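PDB 3U7I: FMN-dependent NADH-azoreductase 1 from Bacillus anthracis, which probably uses FMN and NADH to reduce electrophilic quinones and to cleave the azo bond of aromatic azo compounds, working as a homodimer. Local coordinates for residues 85-93 with 116-126. Residues are numbered along the deposited sequence; the frame is centred on the assembly and turned at random.
Sequences MSEILQQFK and YMDNIMIARET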
HETATM    1  N   MSE C  85      12.521  12.476   8.006  1.00 19.94           N
HETATM    2  CA  MSE C  85      11.158  12.649   7.499  1.00 19.46           C
HETATM    3  C   MSE C  85      10.923  14.101   7.078  1.00 18.71           C
HETATM    4  O   MSE C  85      10.283  14.366   6.056  1.00 17.77           O
HETATM    5  CB  MSE C  85      10.125  12.204   8.538  1.00 18.39           C
HETATM    6  CG  MSE C  85      10.255  10.741   8.902  1.00 20.84           C
HETATM    7 SE   MSE C  85       8.854  10.149  10.115  0.72 27.61          SE
HETATM    8  CE  MSE C  85       7.555   9.478   8.807  1.00 32.08           C
ATOM      9  N   SER C  86      11.465  15.035   7.854  1.00 20.41           N
ATOM     10  CA  SER C  86      11.384  16.445   7.502  1.00 21.44           C
ATOM     11  C   SER C  86      12.107  16.776   6.182  1.00 22.29           C
ATOM     12  O   SER C  86      11.585  17.547   5.361  1.00 19.77           O
ATOM     13  CB  SER C  86      11.910  17.323   8.629  1.00 24.39           C
ATOM     14  OG  SER C  86      11.844  18.685   8.230  1.00 27.24           O
ATOM     15  N   GLU C  87      13.303  16.203   5.992  1.00 21.48           N
ATOM     16  CA  GLU C  87      14.043  16.329   4.728  1.00 18.55           C
ATOM     17  C   GLU C  87      13.194  15.879   3.556  1.00 16.86           C
ATOM     18  O   GLU C  87      13.069  16.592   2.562  1.00 15.87           O
ATOM     19  CB  GLU C  87      15.312  15.474   4.729  1.00 22.26           C
ATOM     20  CG  GLU C  87      16.463  15.992   5.550  1.00 33.75           C
ATOM     21  CD  GLU C  87      17.662  15.046   5.514  1.00 41.80           C
ATOM     22  OE1 GLU C  87      17.584  14.000   4.823  1.00 35.75           O
ATOM     23  OE2 GLU C  87      18.684  15.353   6.173  1.00 47.74           O
ATOM     24  N   ILE C  88      12.631  14.674   3.666  1.00 16.68           N
ATOM     25  CA  ILE C  88      11.803  14.105   2.604  1.00 14.39           C
ATOM     26  C   ILE C  88      10.568  14.967   2.275  1.00 15.61           C
ATOM     27  O   ILE C  88      10.229  15.154   1.106  1.00 15.10           O
ATOM     28  CB  ILE C  88      11.353  12.664   2.945  1.00 13.81           C
ATOM     29  CG1 ILE C  88      12.546  11.703   2.878  1.00 12.94           C
ATOM     30  CG2 ILE C  88      10.258  12.225   1.995  1.00 13.20           C
ATOM     31  CD1 ILE C  88      12.247  10.309   3.383  1.00 13.49           C
ATOM     32  N   LEU C  89       9.908  15.486   3.310  1.00 15.26           N
ATOM     33  CA  LEU C  89       8.740  16.350   3.144  1.00 17.92           C
ATOM     34  C   LEU C  89       9.104  17.666   2.476  1.00 17.93           C
ATOM     35  O   LEU C  89       8.405  18.122   1.571  1.00 19.14           O
ATOM     36  CB  LEU C  89       8.090  16.634   4.505  1.00 17.30           C
ATOM     37  CG  LEU C  89       7.004  17.708   4.551  1.00 17.31           C
ATOM     38  CD1 LEU C  89       5.797  17.328   3.692  1.00 18.47           C
ATOM     39  CD2 LEU C  89       6.586  17.948   5.989  1.00 15.85           C
ATOM     40  N   GLN C  90      10.192  18.282   2.926  1.00 17.83           N
ATOM     41  CA  GLN C  90      10.590  19.579   2.375  1.00 19.67           C
ATOM     42  C   GLN C  90      11.066  19.456   0.924  1.00 17.73           C
ATOM     43  O   GLN C  90      10.842  20.362   0.118  1.00 19.04           O
ATOM     44  CB  GLN C  90      11.602  20.289   3.279  1.00 23.80           C
ATOM     45  CG  GLN C  90      11.018  20.641   4.645  1.00 29.57           C
ATOM     46  CD  GLN C  90       9.757  21.506   4.554  1.00 32.80           C
ATOM     47  OE1 GLN C  90       9.708  22.475   3.789  1.00 37.13           O
ATOM     48  NE2 GLN C  90       8.740  21.165   5.347  1.00 28.39           N
ATOM     49  N   GLN C  91      11.683  18.324   0.586  1.00 16.34           N
ATOM     50  CA  GLN C  91      12.021  18.028  -0.813  1.00 18.30           C
ATOM     51  C   GLN C  91      10.750  17.904  -1.679  1.00 17.51           C
ATOM     52  O   GLN C  91      10.655  18.500  -2.756  1.00 16.10           O
ATOM     53  CB  GLN C  91      12.887  16.767  -0.917  1.00 17.89           C
ATOM     54  CG  GLN C  91      13.168  16.305  -2.350  1.00 20.04           C
ATOM     55  CD  GLN C  91      13.972  15.007  -2.419  1.00 21.37           C
ATOM     56  OE1 GLN C  91      13.607  13.993  -1.808  1.00 18.47           O
ATOM     57  NE2 GLN C  91      15.074  15.037  -3.164  1.00 20.11           N
ATOM     58  N   PHE C  92       9.776  17.133  -1.202  1.00 18.15           N
ATOM     59  CA  PHE C  92       8.481  17.020  -1.880  1.00 17.31           C
ATOM     60  C   PHE C  92       7.816  18.398  -2.110  1.00 17.56           C
ATOM     61  O   PHE C  92       7.357  18.705  -3.210  1.00 17.35           O
ATOM     62  CB  PHE C  92       7.542  16.058  -1.114  1.00 15.08           C
ATOM     63  CG  PHE C  92       6.189  15.907  -1.748  1.00 16.16           C
ATOM     64  CD1 PHE C  92       5.998  15.024  -2.807  1.00 19.44           C
ATOM     65  CD2 PHE C  92       5.118  16.657  -1.307  1.00 17.24           C
ATOM     66  CE1 PHE C  92       4.755  14.891  -3.406  1.00 20.62           C
ATOM     67  CE2 PHE C  92       3.870  16.534  -1.905  1.00 18.48           C
ATOM     68  CZ  PHE C  92       3.688  15.650  -2.954  1.00 19.06           C
ATOM     69  N   LYS C  93       7.762  19.228  -1.077  1.00 17.23           N
ATOM     70  CA  LYS C  93       7.110  20.533  -1.202  1.00 17.57           C
ATOM     71  C   LYS C  93       7.823  21.477  -2.173  1.00 17.03           C
ATOM     72  O   LYS C  93       7.218  22.418  -2.686  1.00 16.32           O
ATOM     73  CB  LYS C  93       6.946  21.195   0.176  1.00 16.99           C
ATOM     74  CG  LYS C  93       5.929  20.486   1.071  1.00 19.46           C
ATOM     75  CD  LYS C  93       5.729  21.190   2.413  1.00 23.13           C
ATOM     76  CE  LYS C  93       5.106  22.566   2.233  1.00 27.50           C
ATOM     77  NZ  LYS C  93       4.853  23.229   3.539  1.00 29.96           N
ATOM     78  N   TYR C 116       6.567   6.328   1.737  1.00 12.89           N
ATOM     79  CA  TYR C 116       6.818   7.668   1.209  1.00 14.50           C
ATOM     80  C   TYR C 116       5.583   8.552   1.396  1.00 15.21           C
ATOM     81  O   TYR C 116       5.701   9.715   1.792  1.00 15.42           O
ATOM     82  CB  TYR C 116       7.244   7.619  -0.266  1.00 12.48           C
ATOM     83  CG  TYR C 116       7.626   8.973  -0.830  1.00 13.68           C
ATOM     84  CD1 TYR C 116       8.882   9.526  -0.582  1.00 13.43           C
ATOM     85  CD2 TYR C 116       6.728   9.701  -1.601  1.00 12.27           C
ATOM     86  CE1 TYR C 116       9.231  10.781  -1.104  1.00 15.12           C
ATOM     87  CE2 TYR C 116       7.065  10.957  -2.119  1.00 12.20           C
ATOM     88  CZ  TYR C 116       8.308  11.485  -1.875  1.00 14.43           C
ATOM     89  OH  TYR C 116       8.625  12.726  -2.400  1.00 15.69           O
HETATM   90  N   MSE C 117       4.400   8.006   1.124  1.00 16.04           N
HETATM   91  CA  MSE C 117       3.172   8.767   1.344  1.00 16.68           C
HETATM   92  C   MSE C 117       3.095   9.174   2.810  1.00 15.11           C
HETATM   93  O   MSE C 117       2.642  10.269   3.127  1.00 15.37           O
HETATM   94  CB  MSE C 117       1.917   7.969   0.951  1.00 18.52           C
HETATM   95  CG  MSE C 117       1.845   7.544  -0.525  1.00 17.27           C
HETATM   96 SE   MSE C 117       1.954   9.038  -1.759  0.63 23.17          SE
HETATM   97  CE  MSE C 117       0.415  10.060  -1.095  1.00 14.56           C
ATOM     98  N   ASP C 118       3.553   8.295   3.697  1.00 14.31           N
ATOM     99  CA  ASP C 118       3.505   8.564   5.140  1.00 15.86           C
ATOM    100  C   ASP C 118       4.464   9.697   5.567  1.00 16.75           C
ATOM    101  O   ASP C 118       4.295  10.302   6.636  1.00 17.87           O
ATOM    102  CB  ASP C 118       3.764   7.285   5.959  1.00 14.85           C
ATOM    103  CG  ASP C 118       2.646   6.260   5.831  1.00 16.67           C
ATOM    104  OD1 ASP C 118       1.507   6.636   5.443  1.00 15.63           O
ATOM    105  OD2 ASP C 118       2.909   5.063   6.116  1.00 16.52           O
ATOM    106  N   ASN C 119       5.463   9.970   4.730  1.00 15.48           N
ATOM    107  CA  ASN C 119       6.422  11.062   4.952  1.00 16.47           C
ATOM    108  C   ASN C 119       5.925  12.420   4.443  1.00 17.57           C
ATOM    109  O   ASN C 119       6.265  13.464   5.002  1.00 16.88           O
ATOM    110  CB  ASN C 119       7.757  10.742   4.274  1.00 14.48           C
ATOM    111  CG  ASN C 119       8.633   9.817   5.100  1.00 17.67           C
ATOM    112  OD1 ASN C 119       9.557  10.269   5.775  1.00 17.64           O
ATOM    113  ND2 ASN C 119       8.355   8.512   5.041  1.00 16.26           N
ATOM    114  N   ILE C 120       5.119  12.400   3.378  1.00 17.09           N
ATOM    115  CA  ILE C 120       4.715  13.636   2.706  1.00 14.85           C
ATOM    116  C   ILE C 120       3.275  14.092   2.992  1.00 16.66           C
ATOM    117  O   ILE C 120       2.932  15.249   2.738  1.00 17.52           O
ATOM    118  CB  ILE C 120       4.929  13.542   1.181  1.00 14.67           C
ATOM    119  CG1 ILE C 120       3.967  12.516   0.578  1.00 17.13           C
ATOM    120  CG2 ILE C 120       6.398  13.205   0.864  1.00 14.74           C
ATOM    121  CD1 ILE C 120       3.821  12.631  -0.906  1.00 22.34           C
HETATM  122  N   MSE C 121       2.427  13.202   3.506  1.00 14.50           N
HETATM  123  CA  MSE C 121       1.082  13.633   3.917  1.00 18.02           C
HETATM  124  C   MSE C 121       1.087  14.034   5.385  1.00 19.89           C
HETATM  125  O   MSE C 121       0.883  13.192   6.273  1.00 21.92           O
HETATM  126  CB  MSE C 121       0.027  12.559   3.646  1.00 18.28           C
HETATM  127  CG  MSE C 121      -0.258  12.361   2.169  1.00 17.51           C
HETATM  128 SE   MSE C 121      -1.577  11.002   1.895  0.60 24.66          SE
HETATM  129  CE  MSE C 121      -3.087  11.882   2.769  1.00 18.11           C
ATOM    130  N   ILE C 122       1.335  15.327   5.622  1.00 19.31           N
ATOM    131  CA  ILE C 122       1.578  15.865   6.957  1.00 21.40           C
ATOM    132  C   ILE C 122       0.682  17.077   7.200  1.00 22.66           C
ATOM    133  O   ILE C 122       0.641  17.992   6.375  1.00 20.73           O
ATOM    134  CB  ILE C 122       3.069  16.281   7.120  1.00 17.44           C
ATOM    135  CG1 ILE C 122       3.994  15.085   6.865  1.00 19.09           C
ATOM    136  CG2 ILE C 122       3.345  16.875   8.492  1.00 19.45           C
ATOM    137  CD1 ILE C 122       3.841  13.980   7.861  1.00 20.74           C
ATOM    138  N   ALA C 123      -0.040  17.076   8.324  1.00 24.67           N
ATOM    139  CA  ALA C 123      -0.954  18.170   8.654  1.00 23.33           C
ATOM    140  C   ALA C 123      -0.191  19.473   8.872  1.00 25.42           C
ATOM    141  O   ALA C 123       0.925  19.475   9.405  1.00 26.44           O
ATOM    142  CB  ALA C 123      -1.799  17.822   9.877  1.00 26.56           C
ATOM    143  N   ARG C 124      -0.797  20.580   8.455  1.00 27.98           N
ATOM    144  CA  ARG C 124      -0.163  21.892   8.558  1.00 31.47           C
ATOM    145  C   ARG C 124       0.965  22.082   7.532  1.00 30.14           C
ATOM    146  O   ARG C 124       1.554  23.167   7.442  1.00 33.01           O
ATOM    147  CB  ARG C 124       0.346  22.136   9.989  1.00 39.33           C
ATOM    148  CG  ARG C 124      -0.750  22.514  11.002  1.00 48.69           C
ATOM    149  CD  ARG C 124      -0.330  22.235  12.445  1.00 55.46           C
ATOM    150  NE  ARG C 124       0.956  22.844  12.777  1.00 62.65           N
ATOM    151  CZ  ARG C 124       1.907  22.246  13.493  1.00 66.64           C
ATOM    152  NH1 ARG C 124       3.051  22.875  13.744  1.00 68.65           N
ATOM    153  NH2 ARG C 124       1.718  21.018  13.960  1.00 66.49           N
ATOM    154  N   GLU C 125       1.250  21.029   6.759  1.00 24.09           N
ATOM    155  CA  GLU C 125       2.307  21.065   5.750  1.00 21.15           C
ATOM    156  C   GLU C 125       1.770  20.853   4.330  1.00 20.47           C
ATOM    157  O   GLU C 125       1.827  21.757   3.500  1.00 21.38           O
ATOM    158  CB  GLU C 125       3.410  20.043   6.069  1.00 19.04           C
ATOM    159  CG  GLU C 125       4.255  20.389   7.304  1.00 22.32           C
ATOM    160  CD  GLU C 125       5.153  21.610   7.085  1.00 29.77           C
ATOM    161  OE1 GLU C 125       5.411  21.975   5.918  1.00 29.92           O
ATOM    162  OE2 GLU C 125       5.606  22.207   8.083  1.00 35.39           O
ATOM    163  N   THR C 126       1.255  19.661   4.039  1.00 16.17           N
ATOM    164  CA  THR C 126       0.702  19.419   2.700  1.00 16.62           C
ATOM    165  C   THR C 126      -0.832  19.390   2.698  1.00 17.89           C
ATOM    166  O   THR C 126      -1.471  19.443   1.640  1.00 16.82           O
ATOM    167  CB  THR C 126       1.293  18.151   2.052  1.00 17.87           C
ATOM    168  OG1 THR C 126       1.008  17.020   2.878  1.00 18.30           O
ATOM    169  CG2 THR C 126       2.819  18.291   1.900  1.00 17.91           C
TER
HETATM  170  O   HOH W   1       7.590  14.085   7.151  1.00 22.66           O
HETATM  171  O   HOH W   2      10.833  13.824  -1.018  1.00 14.83           O
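Met-85, Leu-89 and Lys-93 run along one flank of helix 85-93 and meet in turn Asn-119, Ile-120 and Thr-126, as the end of helix 116-120 crosses at -80° with 8.9 Å between the axes and its chain then turns back along the neighbour. Ile-120 meets two aromatic rings with different branches. Its CD1 sits over a face of Phe-92, 3.6 Å from the ring centroid in a CH-pi contact, while CG2 rests above one face of Tyr-116, toward the rim. The CG1-CD1 branch reaches Phe-92 because CG1 stands between the backbone N and the carbonyl carbon (chi1 67°). Tyr-116 OH comes to the edge of the Phe-92 ring and donates to a water, which in turn donates to Ile-88 O and Gln-91 OE1. In this flavodoxin-like fold helix 76-94 leads into strand 97-103 of the parallel sheet and helix 111-120 follows it; Ile-88 and Tyr-116 both touch Ile-47 of strand 43-48. Asn-119 wedges between Met-85 and Ile-88; its ND2 is held by the carbonyls of Asp-115 and Pro-55, whereas OD1, 3.2 Å from Met-85 CG, is buried without a hydrogen-bond partner. A second water bridges the backbones, donating to Asn-119 O and, weakly, to Met-85 O. Steeply crossed helices share a short patch, and here the following loop extends it: Leu-89 packs CD1 against Thr-126 CG2 (3.6 Å) and CD2 against Glu-125 CG. Thr-126 OG1 donates to Ile-120 O at 2.6 Å in the carbonyl plane, tying the loop back to the helix end. On the more exposed side, Lys-93 NZ forms a salt bridge with Glu-125 OE1 (2.7 Å), nearly in line with the C-O bond; Gln-90 NE2 adds a weak, 3.5 Å bond to the same OE1, its amide plane almost perpendicular to the carboxylate.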